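PDB 4QLX: nitroreductase family protein from Lactobacillus plantarum, which is an FMN-dependent enone reductase in a pathway that saturates polyunsaturated fatty acids, probably converting 10-oxo-(11E)-octadecenoate to 10-oxooctadecanoate with NADH. Local coordinates for residues Tyr81-Ser86 against Asp165-Ser170; Gln98-Tyr103 against Pro130-Ala135; Val106-Tyr111 against Glu119-Ile124. One frame throughout, in Å; residues are numbered along the deposited sequence.

Interaction 1. Residues Tyr81-Ser86 against Asp165-Ser170; sequences YPQVDS and DANAFS. With FMN (flavin mononucleotide), chain C; KTC (10-oxooctadecanoic acid), chain I.
Helix 81-86 and strand 165-169 come nearest at Gln83 and Asn167, whose CA atoms lie 7.6 Å apart, and the gap is bridged by side chains. Gln83 NE2 donates to Asn167 OD1 at 3.0 Å in an almost straight bond (173°). The acceptor lies in the amide plane of Gln83, whereas the donor comes in from above the carbonyl plane of Asn167, with the two amides turned 42° against each other. The bend at chi2 (101°) swings the Gln83 amide round to meet the strand. NE2 also bonds to Asn80 OD1 and lies close to O2 of the flavin. On the far side of the Asn167 amide, ND2 packs against the flavin near N1 and C1', and makes a weak bond to Ser24 OG.

Further along the strand, Val84 CG2 reaches Phe169 CZ at 4.3 Å, a loose apolar touch that meets the ring obliquely. Phe72 of helix 66-72 packs on both side chains. Phe169 CB points toward the helix, while its own CA comes within 3.0 Å of FMN N5 and its CB within 3.3 Å of FMN C4, so the strand lies directly against the isoalloxazine. Where the strand ends, Ser170 N donates to FMN N5 at 3.1 Å, and Ser170 OG lies 3.4 Å from C5 of the fatty acid.

This is flavin-site chemistry of the nitroreductase fold. N5 is the atom through which flavins carry hydride, and the Ser170 N-H bonded to it is likely to orient and polarise that reactive position. Gln83 NE2 gives its bonds to two asparagine oxygens; its nearness to flavin O2 is a contact and not a bond, so any effect on charge at the pyrimidine end is probably weak.

Interaction 2. Residues Gln98-Tyr103 against Pro130-Ala135; sequences QSHYVY and PLYENA. With KTC (10-oxooctadecanoic acid), chain D.
Tyr132 meets His100 from its very first side-chain atom: CB packs against His100 CD2 at 3.8 Å, and His100 CB lies beside CG and CD1 of the tyrosine. With chi1 of His100 at 58°, its imidazole sits between its own backbone N and carbonyl carbon and slants across the root of Tyr132. The two rings are nearly parallel (19°) but slid so far apart, 5.6 Å between centroids, that they hardly overlap. One atom further out, Tyr132 CD2 touches Tyr103 CE2 at 3.9 Å, and here the rings are oblique, at 49°.

The flat middle of Tyr132 serves the ligand. Terminal carbon C of 10-oxooctadecanoic acid stands over the centre of one face, and its neighbour C1 lies 3.5 Å from Tyr132 CZ. Leu131 CB, 3.6 Å from ligand C, flanks the same methyl end. At the tip, Tyr132 OH is hydrogen-bonded to Asp143 OD2. A serine at Tyr132 would probably leave His100 and Tyr103 without their shared ring partner, the fatty-acid tail without its aromatic floor and Asp143 without the phenol hydroxyl, which a serine is too short to supply.

The aromatic cluster joins the loop between strand 89-96 and helix 103-112 to the end of helix 118-133, with Leu140 of helix 137-161 packed on both His100 and Tyr132.

Interaction 3. Residues Val106-Tyr111 against Glu119-Ile124; sequences VWNKVY and ERLDQI. With KTC (10-oxooctadecanoic acid), chain D.
On helix 106-111, whose Trp107 packs on Leu121 and Ile124 of helix 119-124, Val106 O is gripped by Lys109 NZ at 2.6 Å and, weakly, by the backbone amides of Lys109 and Val110. The ammonium sits above the carbonyl plane, 41° out of it. Across the interface the contacts are van der Waals, and the closest set Leu121 methyls against oxygens. Leu121 carries its CG anti to the backbone N (chi1 174°), which sends its two methyls between the turns of the facing helix: CD1 comes 3.1 Å from Trp107 O, and CD2 sits 3.2 Å from Asn108 OD1. The apolar touches are CD1 with Trp107 CB and CD2 with Tyr111 CB.

Ile124 puts CG2 over a face of Trp107, a CH-pi contact 4.2 Å from the centroid of the five-membered ring, while Val106 CG1 takes the other face. Sandwiched this way, and with NE1 bonded to Cys53 O, the indole is held from turning and offers CH2 to ligand C13 at 3.4 Å. Arg120 reaches the carboxylate: its NE makes a weak bond to ligand O at 3.4 Å, and NH1 is tied to Gln123 OE1 at 2.7 Å.

The two helices form an antiparallel hairpin, the axes of the two segments approaching to 9.9 Å, which forms one wall of the fatty-acid pocket, and Phe79 of the second subunit packs on Arg120 and Ile124.

Interactions 2 and 3 are neighbours, with centres about 15 Å apart and helix 118-133 in common, and they meet where Tyr103 OH lies 3.2 Å from Ile124 O, a probable hydrogen bond. Both line one 10-oxooctadecanoic acid: interaction 3 meets the carboxylate and carbons C11 to C14 of that half, interaction 2 the methyl end. Interaction 1 lies far off, about 33 Å from interaction 2 and about 41 Å from interaction 3 between centres, and works on a different flavin and fatty acid. That fatty acid is hydrogen-bonded to Cys53 and Arg120 of the second subunit, so each pocket of the dimer combines a flavin bed from one chain with a helical wall from the other.

Interaction 1. Residues Tyr81-Ser86 against Asp165-Ser170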
loop_
_atom_site.group_PDB
_atom_site.type_symbol
_atom_site.label_atom_id
_atom_site.label_comp_id
_atom_site.label_asym_id
_atom_site.label_seq_id
_atom_site.Cartn_x
_atom_site.Cartn_y
_atom_site.Cartn_z
ATOM N N TYR A 81 6.104 -20.352 -9.562
ATOM C CA TYR A 81 5.659 -21.602 -8.950
ATOM C C TYR A 81 6.272 -21.888 -7.557
ATOM O O TYR A 81 5.576 -22.450 -6.703
ATOM C CB TYR A 81 5.922 -22.771 -9.896
ATOM C CG TYR A 81 4.969 -22.822 -11.070
ATOM C CD1 TYR A 81 3.922 -21.920 -11.179
ATOM C CD2 TYR A 81 5.107 -23.785 -12.066
ATOM C CE1 TYR A 81 3.045 -21.964 -12.251
ATOM C CE2 TYR A 81 4.231 -23.834 -13.146
ATOM C CZ TYR A 81 3.200 -22.921 -13.227
ATOM O OH TYR A 81 2.316 -22.956 -14.287
ATOM N N PRO A 82 7.549 -21.500 -7.300
ATOM C CA PRO A 82 8.080 -21.734 -5.943
ATOM C C PRO A 82 7.247 -21.122 -4.806
ATOM O O PRO A 82 6.974 -21.778 -3.796
ATOM C CB PRO A 82 9.457 -21.069 -5.994
ATOM C CG PRO A 82 9.880 -21.234 -7.408
ATOM C CD PRO A 82 8.624 -21.102 -8.233
ATOM N N GLN A 83 6.872 -19.859 -4.971
ATOM C CA GLN A 83 5.991 -19.192 -4.024
ATOM C C GLN A 83 4.657 -19.917 -3.887
ATOM O O GLN A 83 4.226 -20.212 -2.784
ATOM C CB GLN A 83 5.746 -17.753 -4.454
ATOM C CG GLN A 83 6.992 -16.920 -4.571
ATOM C CD GLN A 83 7.454 -16.745 -6.000
ATOM O OE1 GLN A 83 7.797 -17.714 -6.686
ATOM N NE2 GLN A 83 7.471 -15.498 -6.461
ATOM N N VAL A 84 4.008 -20.216 -5.008
ATOM C CA VAL A 84 2.702 -20.857 -4.948
ATOM C C VAL A 84 2.777 -22.252 -4.318
ATOM O O VAL A 84 2.013 -22.557 -3.400
ATOM C CB VAL A 84 2.066 -20.968 -6.326
ATOM C CG1 VAL A 84 0.755 -21.738 -6.227
ATOM C CG2 VAL A 84 1.836 -19.582 -6.913
ATOM N N ASP A 85 3.712 -23.083 -4.783
ATOM C CA ASP A 85 3.885 -24.418 -4.206
ATOM C C ASP A 85 4.194 -24.395 -2.710
ATOM O O ASP A 85 3.588 -25.142 -1.950
ATOM C CB ASP A 85 4.994 -25.188 -4.935
ATOM C CG ASP A 85 4.600 -25.584 -6.338
ATOM O OD1 ASP A 85 3.387 -25.592 -6.645
ATOM O OD2 ASP A 85 5.505 -25.898 -7.140
ATOM N N SER A 86 5.125 -23.554 -2.270
ATOM C CA SER A 86 5.565 -23.639 -0.870
ATOM C C SER A 86 4.737 -22.808 0.111
ATOM O O SER A 86 4.780 -23.058 1.315
ATOM C CB SER A 86 7.045 -23.244 -0.736
ATOM O OG SER A 86 7.281 -21.913 -1.164
ATOM N N ASP A 165 5.870 -14.177 6.697
ATOM C CA ASP A 165 6.496 -13.376 5.659
ATOM C C ASP A 165 5.725 -13.595 4.386
ATOM O O ASP A 165 4.792 -14.396 4.365
ATOM C CB ASP A 165 7.971 -13.736 5.485
ATOM C CG ASP A 165 8.849 -13.005 6.473
ATOM O OD1 ASP A 165 9.000 -11.763 6.329
ATOM O OD2 ASP A 165 9.364 -13.654 7.406
ATOM N N ALA A 166 6.112 -12.897 3.321
ATOM C CA ALA A 166 5.249 -12.805 2.159
ATOM C C ALA A 166 5.931 -12.262 0.913
ATOM O O ALA A 166 6.942 -11.564 0.980
ATOM C CB ALA A 166 4.012 -11.913 2.506
ATOM N N ASN A 167 5.346 -12.587 -0.232
ATOM C CA ASN A 167 5.784 -12.044 -1.502
ATOM C C ASN A 167 4.574 -11.580 -2.282
ATOM O O ASN A 167 3.594 -12.322 -2.407
ATOM C CB ASN A 167 6.571 -13.088 -2.308
ATOM C CG ASN A 167 6.805 -12.661 -3.754
ATOM O OD1 ASN A 167 6.375 -13.331 -4.693
ATOM N ND2 ASN A 167 7.483 -11.533 -3.936
ATOM N N ALA A 168 4.631 -10.348 -2.784
ATOM C CA ALA A 168 3.614 -9.849 -3.702
ATOM C C ALA A 168 4.076 -10.180 -5.104
ATOM O O ALA A 168 5.281 -10.155 -5.381
ATOM C CB ALA A 168 3.389 -8.334 -3.524
ATOM N N PHE A 169 3.149 -10.564 -5.982
ATOM C CA PHE A 169 3.541 -10.917 -7.349
ATOM C C PHE A 169 2.424 -10.703 -8.362
ATOM O O PHE A 169 1.265 -11.007 -8.092
ATOM C CB PHE A 169 4.040 -12.372 -7.421
ATOM C CG PHE A 169 2.969 -13.403 -7.190
ATOM C CD1 PHE A 169 2.699 -13.858 -5.907
ATOM C CD2 PHE A 169 2.247 -13.925 -8.253
ATOM C CE1 PHE A 169 1.727 -14.807 -5.684
ATOM C CE2 PHE A 169 1.263 -14.873 -8.040
ATOM C CZ PHE A 169 1.001 -15.318 -6.745
ATOM N N SER A 170 2.781 -10.171 -9.528
ATOM C CA SER A 170 1.823 -9.985 -10.607
ATOM C C SER A 170 2.292 -10.680 -11.877
ATOM O O SER A 170 1.771 -10.413 -12.959
ATOM C CB SER A 170 1.592 -8.495 -10.872
ATOM O OG SER A 170 2.785 -7.886 -11.348
HETATM N N1 FMN C . 8.427 -11.165 -7.230
HETATM C C2 FMN C . 8.477 -12.346 -7.941
HETATM O O2 FMN C . 9.298 -13.208 -7.655
HETATM N N3 FMN C . 7.616 -12.585 -8.979
HETATM C C4 FMN C . 6.684 -11.631 -9.311
HETATM O O4 FMN C . 5.916 -11.827 -10.243
HETATM C C4A FMN C . 6.634 -10.435 -8.613
HETATM N N5 FMN C . 5.701 -9.493 -8.962
HETATM C C5A FMN C . 5.609 -8.309 -8.270
HETATM C C6 FMN C . 4.639 -7.410 -8.669
HETATM C C7 FMN C . 4.504 -6.208 -7.997
HETATM C C7M FMN C . 3.454 -5.226 -8.408
HETATM C C8 FMN C . 5.347 -5.919 -6.939
HETATM C C8M FMN C . 5.153 -4.613 -6.243
HETATM C C9 FMN C . 6.328 -6.832 -6.534
HETATM C C9A FMN C . 6.466 -8.047 -7.209
HETATM N N10 FMN C . 7.432 -9.003 -6.865
HETATM C C10 FMN C . 7.501 -10.194 -7.567
HETATM C "C1'" FMN C . 8.405 -8.791 -5.732
HETATM C "C2'" FMN C . 9.471 -7.755 -6.157
HETATM O "O2'" FMN C . 10.404 -8.327 -7.048
HETATM C "C3'" FMN C . 10.205 -7.155 -4.960
HETATM O "O3'" FMN C . 9.279 -6.376 -4.223
HETATM C "C4'" FMN C . 11.379 -6.238 -5.333
HETATM O "O4'" FMN C . 12.415 -6.923 -6.006
HETATM C "C5'" FMN C . 11.951 -5.578 -4.080
HETATM O "O5'" FMN C . 12.388 -6.545 -3.150
HETATM P P FMN C . 11.744 -6.592 -1.670
HETATM O O1P FMN C . 12.392 -7.758 -0.954
HETATM O O2P FMN C . 10.242 -6.793 -1.768
HETATM O O3P FMN C . 12.028 -5.310 -0.921
HETATM O O1 KTC I . 16.873 -16.023 -5.952
HETATM C C17 KTC I . 16.107 -15.111 -5.648
HETATM O O KTC I . 15.900 -14.811 -4.363
HETATM C C16 KTC I . 15.401 -14.316 -6.718
HETATM C C15 KTC I . 15.768 -12.848 -6.562
HETATM C C14 KTC I . 14.563 -11.963 -6.847
HETATM C C13 KTC I . 14.116 -12.088 -8.296
HETATM C C12 KTC I . 12.989 -11.116 -8.607
HETATM C C11 KTC I . 12.837 -10.948 -10.113
HETATM C C10 KTC I . 11.702 -9.980 -10.450
HETATM C C9 KTC I . 10.345 -10.612 -10.189
HETATM C C8 KTC I . 9.303 -9.533 -10.329
HETATM O O2 KTC I . 9.275 -8.590 -9.541
HETATM C C7 KTC I . 8.304 -9.619 -11.457
HETATM C C6 KTC I . 7.384 -8.409 -11.386
HETATM C C5 KTC I . 6.041 -8.742 -12.014
HETATM C C4 KTC I . 6.015 -8.292 -13.467
HETATM C C3 KTC I . 5.021 -9.159 -14.215
HETATM C C2 KTC I . 4.188 -8.331 -15.178
HETATM C C1 KTC I . 3.732 -9.180 -16.366
HETATM C C KTC I . 3.042 -10.465 -15.949
#

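Interaction 2. Residues Gln98-Tyr103 against Pro130-Ala135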
loop_
_atom_site.group_PDB
_atom_site.type_symbol
_atom_site.label_atom_id
_atom_site.label_comp_id
_atom_site.label_asym_id
_atom_site.label_seq_id
_atom_site.Cartn_x
_atom_site.Cartn_y
_atom_site.Cartn_z
ATOM N N GLN A 98 -17.341 -2.732 -10.200
ATOM C CA GLN A 98 -18.744 -2.396 -10.004
ATOM C C GLN A 98 -18.978 -1.960 -8.569
ATOM O O GLN A 98 -20.121 -1.888 -8.115
ATOM C CB GLN A 98 -19.642 -3.583 -10.358
ATOM C CG GLN A 98 -19.653 -3.923 -11.848
ATOM C CD GLN A 98 -20.432 -5.189 -12.150
ATOM O OE1 GLN A 98 -21.090 -5.749 -11.275
ATOM N NE2 GLN A 98 -20.345 -5.657 -13.388
ATOM N N SER A 99 -17.895 -1.650 -7.860
ATOM C CA SER A 99 -17.997 -1.288 -6.444
ATOM C C SER A 99 -18.795 0.002 -6.222
ATOM O O SER A 99 -19.365 0.209 -5.142
ATOM C CB SER A 99 -16.598 -1.156 -5.826
ATOM O OG SER A 99 -15.949 0.016 -6.280
ATOM N N HIS A 100 -18.841 0.858 -7.241
ATOM C CA HIS A 100 -19.534 2.146 -7.128
ATOM C C HIS A 100 -21.046 2.010 -7.290
ATOM O O HIS A 100 -21.773 2.995 -7.173
ATOM C CB HIS A 100 -19.002 3.136 -8.169
ATOM C CG HIS A 100 -19.141 2.651 -9.575
ATOM N ND1 HIS A 100 -18.402 1.598 -10.073
ATOM C CD2 HIS A 100 -19.938 3.062 -10.588
ATOM C CE1 HIS A 100 -18.729 1.390 -11.335
ATOM N NE2 HIS A 100 -19.657 2.269 -11.674
ATOM N N TYR A 101 -21.519 0.799 -7.567
ATOM C CA TYR A 101 -22.954 0.569 -7.712
ATOM C C TYR A 101 -23.691 0.915 -6.411
ATOM O O TYR A 101 -24.857 1.301 -6.438
ATOM C CB TYR A 101 -23.241 -0.887 -8.122
ATOM C CG TYR A 101 -22.978 -1.211 -9.592
ATOM C CD1 TYR A 101 -22.406 -0.276 -10.447
ATOM C CD2 TYR A 101 -23.325 -2.448 -10.122
ATOM C CE1 TYR A 101 -22.170 -0.569 -11.788
ATOM C CE2 TYR A 101 -23.094 -2.753 -11.468
ATOM C CZ TYR A 101 -22.513 -1.810 -12.295
ATOM O OH TYR A 101 -22.276 -2.106 -13.633
ATOM N N VAL A 102 -23.008 0.786 -5.272
ATOM C CA VAL A 102 -23.643 1.056 -3.980
ATOM C C VAL A 102 -23.291 2.431 -3.407
ATOM O O VAL A 102 -23.636 2.726 -2.265
ATOM C CB VAL A 102 -23.262 -0.011 -2.921
ATOM C CG1 VAL A 102 -23.874 -1.355 -3.271
ATOM C CG2 VAL A 102 -21.770 -0.126 -2.801
ATOM N N TYR A 103 -22.625 3.261 -4.207
ATOM C CA TYR A 103 -22.102 4.552 -3.751
ATOM C C TYR A 103 -23.154 5.357 -2.986
ATOM O O TYR A 103 -22.946 5.720 -1.828
ATOM C CB TYR A 103 -21.579 5.367 -4.943
ATOM C CG TYR A 103 -20.785 6.612 -4.564
ATOM C CD1 TYR A 103 -21.393 7.701 -3.938
ATOM C CD2 TYR A 103 -19.443 6.709 -4.856
ATOM C CE1 TYR A 103 -20.667 8.836 -3.592
ATOM C CE2 TYR A 103 -18.713 7.833 -4.520
ATOM C CZ TYR A 103 -19.328 8.892 -3.889
ATOM O OH TYR A 103 -18.591 10.000 -3.553
ATOM N N PRO A 130 -21.009 11.234 -10.011
ATOM C CA PRO A 130 -21.096 11.392 -11.469
ATOM C C PRO A 130 -19.833 10.977 -12.216
ATOM O O PRO A 130 -19.926 10.566 -13.373
ATOM C CB PRO A 130 -21.331 12.891 -11.646
ATOM C CG PRO A 130 -21.946 13.326 -10.387
ATOM C CD PRO A 130 -21.321 12.502 -9.321
ATOM N N LEU A 131 -18.674 11.088 -11.575
ATOM C CA LEU A 131 -17.422 10.643 -12.192
ATOM C C LEU A 131 -17.348 9.122 -12.297
ATOM O O LEU A 131 -16.778 8.579 -13.248
ATOM C CB LEU A 131 -16.221 11.168 -11.407
ATOM C CG LEU A 131 -15.700 12.559 -11.784
ATOM C CD1 LEU A 131 -16.773 13.608 -11.662
ATOM C CD2 LEU A 131 -14.506 12.922 -10.912
ATOM N N TYR A 132 -17.892 8.432 -11.303
ATOM C CA TYR A 132 -17.945 6.979 -11.344
ATOM C C TYR A 132 -18.986 6.539 -12.364
ATOM O O TYR A 132 -18.782 5.572 -13.105
ATOM C CB TYR A 132 -18.268 6.394 -9.963
ATOM C CG TYR A 132 -17.065 6.239 -9.059
ATOM C CD1 TYR A 132 -16.092 5.282 -9.327
ATOM C CD2 TYR A 132 -16.904 7.041 -7.937
ATOM C CE1 TYR A 132 -14.994 5.133 -8.505
ATOM C CE2 TYR A 132 -15.815 6.904 -7.121
ATOM C CZ TYR A 132 -14.857 5.953 -7.406
ATOM O OH TYR A 132 -13.766 5.816 -6.578
ATOM N N GLU A 133 -20.095 7.266 -12.417
ATOM C CA GLU A 133 -21.189 6.887 -13.301
ATOM C C GLU A 133 -20.877 7.111 -14.781
ATOM O O GLU A 133 -21.356 6.366 -15.630
ATOM C CB GLU A 133 -22.455 7.635 -12.910
ATOM C CG GLU A 133 -23.073 7.095 -11.630
ATOM C CD GLU A 133 -24.307 7.858 -11.216
ATOM O OE1 GLU A 133 -24.502 8.991 -11.716
ATOM O OE2 GLU A 133 -25.079 7.325 -10.393
ATOM N N ASN A 134 -20.062 8.113 -15.088
ATOM C CA ASN A 134 -19.667 8.363 -16.471
ATOM C C ASN A 134 -18.266 7.880 -16.804
ATOM O O ASN A 134 -17.691 8.298 -17.813
ATOM C CB ASN A 134 -19.753 9.853 -16.786
ATOM C CG ASN A 134 -21.160 10.385 -16.686
ATOM O OD1 ASN A 134 -22.123 9.704 -17.045
ATOM N ND2 ASN A 134 -21.294 11.611 -16.188
ATOM N N ALA A 135 -17.710 7.007 -15.968
ATOM C CA ALA A 135 -16.313 6.606 -16.126
ATOM C C ALA A 135 -16.129 5.540 -17.201
ATOM O O ALA A 135 -16.965 4.651 -17.352
ATOM C CB ALA A 135 -15.750 6.098 -14.788
HETATM O O1 KTC D . -14.835 14.723 6.847
HETATM C C17 KTC D . -16.026 14.699 6.550
HETATM O O KTC D . -16.837 15.667 6.987
HETATM C C16 KTC D . -16.565 13.582 5.689
HETATM C C15 KTC D . -15.438 13.121 4.782
HETATM C C14 KTC D . -15.904 13.104 3.343
HETATM C C13 KTC D . -15.940 11.667 2.862
HETATM C C12 KTC D . -14.876 11.452 1.806
HETATM C C11 KTC D . -15.416 11.801 0.436
HETATM C C10 KTC D . -14.798 10.847 -0.572
HETATM C C9 KTC D . -13.637 11.518 -1.288
HETATM C C8 KTC D . -12.936 10.464 -2.095
HETATM O O2 KTC D . -12.560 9.433 -1.545
HETATM C C7 KTC D . -12.710 10.713 -3.568
HETATM C C6 KTC D . -11.862 9.597 -4.146
HETATM C C5 KTC D . -11.208 10.021 -5.451
HETATM C C4 KTC D . -12.043 9.556 -6.634
HETATM C C3 KTC D . -11.415 9.991 -7.958
HETATM C C2 KTC D . -12.449 9.916 -9.077
HETATM C C1 KTC D . -13.258 8.626 -8.970
HETATM C C KTC D . -14.219 8.439 -10.127
#

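Interaction 3. Residues Val106-Tyr111 against Glu119-Ile124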
loop_
_atom_site.group_PDB
_atom_site.type_symbol
_atom_site.label_atom_id
_atom_site.label_comp_id
_atom_site.label_asym_id
_atom_site.label_seq_id
_atom_site.Cartn_x
_atom_site.Cartn_y
_atom_site.Cartn_z
ATOM N N VAL A 106 -24.419 3.736 0.371
ATOM C CA VAL A 106 -23.321 3.742 1.324
ATOM C C VAL A 106 -23.081 5.106 1.993
ATOM O O VAL A 106 -22.954 5.190 3.222
ATOM C CB VAL A 106 -22.037 3.266 0.627
ATOM C CG1 VAL A 106 -20.820 3.982 1.151
ATOM C CG2 VAL A 106 -21.896 1.749 0.771
ATOM N N TRP A 107 -23.022 6.178 1.209
ATOM C CA TRP A 107 -22.785 7.480 1.812
ATOM C C TRP A 107 -24.078 8.035 2.447
ATOM O O TRP A 107 -24.022 8.850 3.370
ATOM C CB TRP A 107 -22.158 8.431 0.781
ATOM C CG TRP A 107 -20.702 8.084 0.658
ATOM C CD1 TRP A 107 -20.093 7.388 -0.355
ATOM C CD2 TRP A 107 -19.688 8.340 1.634
ATOM N NE1 TRP A 107 -18.747 7.215 -0.072
ATOM C CE2 TRP A 107 -18.478 7.791 1.146
ATOM C CE3 TRP A 107 -19.679 8.994 2.875
ATOM C CZ2 TRP A 107 -17.285 7.883 1.847
ATOM C CZ3 TRP A 107 -18.494 9.071 3.575
ATOM C CH2 TRP A 107 -17.310 8.527 3.058
ATOM N N ASN A 108 -25.234 7.545 2.009
ATOM C CA ASN A 108 -26.481 7.879 2.702
ATOM C C ASN A 108 -26.520 7.272 4.107
ATOM O O ASN A 108 -27.109 7.850 5.020
ATOM C CB ASN A 108 -27.702 7.412 1.906
ATOM C CG ASN A 108 -28.051 8.351 0.762
ATOM O OD1 ASN A 108 -27.723 9.536 0.794
ATOM N ND2 ASN A 108 -28.720 7.822 -0.258
ATOM N N LYS A 109 -25.888 6.112 4.276
ATOM C CA LYS A 109 -25.902 5.423 5.563
ATOM C C LYS A 109 -25.099 6.240 6.572
ATOM O O LYS A 109 -25.484 6.346 7.739
ATOM C CB LYS A 109 -25.338 3.998 5.444
ATOM C CG LYS A 109 -23.887 3.853 5.902
ATOM C CD LYS A 109 -23.257 2.527 5.504
ATOM C CE LYS A 109 -21.731 2.686 5.426
ATOM N NZ LYS A 109 -21.280 3.859 4.645
ATOM N N VAL A 110 -23.994 6.830 6.115
ATOM C CA VAL A 110 -23.176 7.669 6.976
ATOM C C VAL A 110 -24.006 8.858 7.441
ATOM O O VAL A 110 -23.964 9.220 8.615
ATOM C CB VAL A 110 -21.884 8.153 6.263
ATOM C CG1 VAL A 110 -21.040 9.036 7.194
ATOM C CG2 VAL A 110 -21.068 6.945 5.803
ATOM N N TYR A 111 -24.782 9.437 6.529
ATOM C CA TYR A 111 -25.653 10.558 6.891
ATOM C C TYR A 111 -26.749 10.103 7.866
ATOM O O TYR A 111 -26.958 10.733 8.909
ATOM C CB TYR A 111 -26.277 11.205 5.647
ATOM C CG TYR A 111 -27.428 12.132 5.978
ATOM C CD1 TYR A 111 -27.202 13.365 6.586
ATOM C CD2 TYR A 111 -28.742 11.768 5.703
ATOM C CE1 TYR A 111 -28.261 14.212 6.910
ATOM C CE2 TYR A 111 -29.807 12.610 6.025
ATOM C CZ TYR A 111 -29.556 13.829 6.622
ATOM O OH TYR A 111 -30.601 14.663 6.935
ATOM N N GLU A 119 -25.643 18.644 4.119
ATOM C CA GLU A 119 -24.903 19.471 3.184
ATOM C C GLU A 119 -23.620 18.760 2.741
ATOM O O GLU A 119 -23.268 18.764 1.559
ATOM C CB GLU A 119 -24.581 20.819 3.817
ATOM C CG GLU A 119 -23.674 21.671 2.973
ATOM C CD GLU A 119 -22.719 22.487 3.811
ATOM O OE1 GLU A 119 -21.744 21.899 4.341
ATOM O OE2 GLU A 119 -22.951 23.709 3.948
ATOM N N ARG A 120 -22.944 18.135 3.699
ATOM C CA ARG A 120 -21.725 17.384 3.415
ATOM C C ARG A 120 -22.019 16.218 2.464
ATOM O O ARG A 120 -21.340 16.042 1.452
ATOM C CB ARG A 120 -21.101 16.887 4.724
ATOM C CG ARG A 120 -19.690 16.334 4.582
ATOM C CD ARG A 120 -18.817 17.291 3.770
ATOM N NE ARG A 120 -17.400 16.955 3.847
ATOM C CZ ARG A 120 -16.498 17.337 2.954
ATOM N NH1 ARG A 120 -16.873 18.062 1.906
ATOM N NH2 ARG A 120 -15.225 16.991 3.107
ATOM N N LEU A 121 -23.051 15.443 2.788
ATOM C CA LEU A 121 -23.507 14.353 1.932
ATOM C C LEU A 121 -23.755 14.805 0.496
ATOM O O LEU A 121 -23.389 14.117 -0.462
ATOM C CB LEU A 121 -24.781 13.735 2.506
ATOM C CG LEU A 121 -25.426 12.674 1.618
ATOM C CD1 LEU A 121 -24.632 11.371 1.664
ATOM C CD2 LEU A 121 -26.891 12.434 1.983
ATOM N N ASP A 122 -24.380 15.967 0.346
ATOM C CA ASP A 122 -24.684 16.489 -0.978
ATOM C C ASP A 122 -23.402 16.844 -1.735
ATOM O O ASP A 122 -23.329 16.664 -2.948
ATOM C CB ASP A 122 -25.606 17.710 -0.879
ATOM C CG ASP A 122 -27.007 17.357 -0.365
ATOM O OD1 ASP A 122 -27.362 16.152 -0.347
ATOM O OD2 ASP A 122 -27.759 18.296 0.009
ATOM N N GLN A 123 -22.389 17.334 -1.020
ATOM C CA GLN A 123 -21.099 17.624 -1.643
ATOM C C GLN A 123 -20.466 16.319 -2.154
ATOM O O GLN A 123 -19.998 16.244 -3.298
ATOM C CB GLN A 123 -20.165 18.344 -0.657
ATOM C CG GLN A 123 -20.703 19.729 -0.190
ATOM C CD GLN A 123 -19.869 20.369 0.925
ATOM O OE1 GLN A 123 -18.913 19.767 1.426
ATOM N NE2 GLN A 123 -20.234 21.599 1.318
ATOM N N ILE A 124 -20.495 15.287 -1.316
ATOM C CA ILE A 124 -19.869 14.005 -1.647
ATOM C C ILE A 124 -20.556 13.324 -2.834
ATOM O O ILE A 124 -19.887 12.879 -3.773
ATOM C CB ILE A 124 -19.875 13.053 -0.436
ATOM C CG1 ILE A 124 -19.160 13.698 0.755
ATOM C CG2 ILE A 124 -19.208 11.706 -0.783
ATOM C CD1 ILE A 124 -19.316 12.917 2.046
HETATM O O1 KTC D . -14.835 14.723 6.847
HETATM C C17 KTC D . -16.026 14.699 6.550
HETATM O O KTC D . -16.837 15.667 6.987
HETATM C C16 KTC D . -16.565 13.582 5.689
HETATM C C15 KTC D . -15.438 13.121 4.782
HETATM C C14 KTC D . -15.904 13.104 3.343
HETATM C C13 KTC D . -15.940 11.667 2.862
HETATM C C12 KTC D . -14.876 11.452 1.806
HETATM C C11 KTC D . -15.416 11.801 0.436
HETATM C C10 KTC D . -14.798 10.847 -0.572
HETATM C C9 KTC D . -13.637 11.518 -1.288
HETATM C C8 KTC D . -12.936 10.464 -2.095
HETATM O O2 KTC D . -12.560 9.433 -1.545
HETATM C C7 KTC D . -12.710 10.713 -3.568
HETATM C C6 KTC D . -11.862 9.597 -4.146
HETATM C C5 KTC D . -11.208 10.021 -5.451
HETATM C C4 KTC D . -12.043 9.556 -6.634
HETATM C C3 KTC D . -11.415 9.991 -7.958
HETATM C C2 KTC D . -12.449 9.916 -9.077
HETATM C C1 KTC D . -13.258 8.626 -8.970
HETATM C C KTC D . -14.219 8.439 -10.127
#